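Local coordinates for protein aspartate aminotransferase (Rhodobacter sphaeroides, PDB 3NRA) that probably catalyses the pyridoxal-phosphate-dependent transfer of an amino group from L-aspartate to 2-oxoglutarate, giving oxaloacetate and L-glutamate, at residues Pro98-Asp103 / Gly267-Ile272. Numbering follows the deposited sequence.
Sequences PVDARD and GSRAII
Asp-100 divides its carboxylate between two tasks: OD2 meets Arg-269 across the contact, while OD1 accepts from backbone amides of its own loop. In the arginine conformer given here, OD2 and Arg-269 NH1 form a weak salt bridge (3.4 Å, N-H...O angle 137°), and the carboxylate and guanidinium planes stand 48° apart. The arginine chain bends at chi3 (-83°), which turns NH1 to Asp-100, while NH2 pairs with Glu-243. OD1 accepts from Arg-102 N at 3.0 Å, above the carboxylate plane, closing an Asx turn, and more weakly from Asp-103 N. Without this carboxylate, as with an alanine here, the two amides would probably lose their side-chain acceptor and Arg-269 NH1 its carboxylate mate, with Glu-243 still holding NH2. Asp-103 adds apolar contact, its CB lying 3.9 Å from Arg-269 CD, and its carbonyl O sits 3.6 Å from Ile-272 CG2. One water donates to both Asp-103 O (2.6 Å) and Arg-269 O (2.8 Å). Ser-268 OG N-caps helix 269-282, weakly, at Ile-271 N. The contact thus joins the loop before strand 105-108 to the helix after antiparallel strand 263-267, at one edge of the seven-stranded mixed sheet characteristic of fold-type I aminotransferases.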
loop_
_atom_site.group_PDB
_atom_site.type_symbol
_atom_site.label_atom_id
_atom_site.label_comp_id
_atom_site.label_asym_id
_atom_site.label_seq_id
_atom_site.Cartn_x
_atom_site.Cartn_y
_atom_site.Cartn_z
ATOM N N PRO B 98 6.043 21.729 16.133
ATOM C CA PRO B 98 5.936 20.463 16.854
ATOM C C PRO B 98 5.360 19.301 16.031
ATOM O O PRO B 98 4.532 19.517 15.143
ATOM C CB PRO B 98 4.976 20.809 18.021
ATOM C CG PRO B 98 5.225 22.178 18.283
ATOM C CD PRO B 98 5.461 22.822 16.926
ATOM N N VAL B 99 5.837 18.098 16.330
ATOM C CA VAL B 99 5.329 16.876 15.757
ATOM C C VAL B 99 5.044 15.911 16.914
ATOM O O VAL B 99 5.881 15.736 17.821
ATOM C CB VAL B 99 6.361 16.240 14.756
ATOM C CG1 VAL B 99 5.889 14.907 14.291
ATOM C CG2 VAL B 99 6.572 17.168 13.545
ATOM N N ASP B 100 3.871 15.310 16.882
ATOM C CA ASP B 100 3.423 14.398 17.908
ATOM C C ASP B 100 3.639 12.939 17.442
ATOM O O ASP B 100 2.869 12.430 16.635
ATOM C CB ASP B 100 1.946 14.681 18.179
ATOM C CG ASP B 100 1.330 13.744 19.209
ATOM O OD1 ASP B 100 2.001 12.808 19.688
ATOM O OD2 ASP B 100 0.141 13.952 19.519
ATOM N N ALA B 101 4.672 12.276 17.973
ATOM C CA ALA B 101 4.981 10.864 17.613
ATOM C C ALA B 101 3.816 9.881 17.828
ATOM O O ALA B 101 3.631 8.941 17.034
ATOM C CB ALA B 101 6.199 10.363 18.401
ATOM N N ARG B 102 3.059 10.099 18.900
ATOM C CA ARG B 102 2.101 9.111 19.343
ATOM C C ARG B 102 0.808 9.177 18.530
ATOM O O ARG B 102 0.386 8.178 17.989
ATOM C CB ARG B 102 1.844 9.251 20.863
ATOM C CG ARG B 102 3.131 9.077 21.747
ATOM C CD ARG B 102 4.038 7.937 21.220
ATOM N NE ARG B 102 5.190 7.615 22.060
ATOM C CZ ARG B 102 5.155 6.884 23.184
ATOM N NH1 ARG B 102 3.992 6.486 23.716
ATOM N NH2 ARG B 102 6.305 6.588 23.809
ATOM N N ASP B 103 0.213 10.365 18.424
ATOM C CA ASP B 103 -1.082 10.524 17.754
ATOM C C ASP B 103 -1.064 11.392 16.488
ATOM O O ASP B 103 -2.096 11.522 15.821
ATOM C CB ASP B 103 -2.103 11.094 18.741
ATOM C CG ASP B 103 -2.206 10.269 20.021
ATOM O OD1 ASP B 103 -2.145 9.029 19.930
ATOM O OD2 ASP B 103 -2.360 10.862 21.106
ATOM N N GLY B 267 0.695 15.804 11.504
ATOM C CA GLY B 267 -0.213 16.905 11.689
ATOM C C GLY B 267 -1.473 16.452 12.372
ATOM O O GLY B 267 -1.411 15.786 13.407
ATOM N N SER B 268 -2.626 16.825 11.787
ATOM C CA SER B 268 -3.913 16.745 12.460
ATOM C C SER B 268 -4.181 15.387 13.104
ATOM O O SER B 268 -4.177 14.363 12.409
ATOM C CB SER B 268 -5.027 17.014 11.460
ATOM O OG SER B 268 -6.282 16.854 12.090
ATOM N N ARG B 269 -4.467 15.389 14.405
ATOM C CA ARG B 269 -4.705 14.143 15.074
ATOM C C ARG B 269 -5.988 13.432 14.580
ATOM O O ARG B 269 -5.966 12.217 14.404
ATOM C CB ARG B 269 -4.676 14.317 16.590
ATOM C CG ARG B 269 -3.247 14.548 17.106
ATOM C CD ARG B 269 -3.210 14.807 18.568
ATOM N NE ARG B 269 -3.491 16.192 18.856
ATOM C CZ ARG B 269 -2.577 17.151 18.846
ATOM N NH1 ARG B 269 -1.310 16.866 18.547
ATOM N NH2 ARG B 269 -2.933 18.394 19.121
ATOM N N ALA B 270 -7.070 14.184 14.339
ATOM C CA ALA B 270 -8.296 13.599 13.834
ATOM C C ALA B 270 -8.054 12.951 12.456
ATOM O O ALA B 270 -8.484 11.842 12.215
ATOM C CB ALA B 270 -9.430 14.667 13.750
ATOM N N ILE B 271 -7.324 13.625 11.582
ATOM C CA ILE B 271 -7.135 13.108 10.242
ATOM C C ILE B 271 -6.144 11.923 10.238
ATOM O O ILE B 271 -6.380 10.920 9.579
ATOM C CB ILE B 271 -6.672 14.201 9.252
ATOM C CG1 ILE B 271 -7.754 15.308 9.128
ATOM C CG2 ILE B 271 -6.378 13.565 7.898
ATOM C CD1 ILE B 271 -7.289 16.567 8.357
ATOM N N ILE B 272 -5.058 12.060 10.988
ATOM C CA ILE B 272 -4.078 10.991 11.146
ATOM C C ILE B 272 -4.736 9.732 11.754
ATOM O O ILE B 272 -4.498 8.643 11.287
ATOM C CB ILE B 272 -2.880 11.454 12.013
ATOM C CG1 ILE B 272 -2.033 12.491 11.244
ATOM C CG2 ILE B 272 -2.030 10.256 12.465
ATOM C CD1 ILE B 272 -1.014 11.915 10.388
HETATM O O HOH W 1 2.284 15.787 14.529
HETATM O O HOH W 2 -4.504 10.525 16.048
#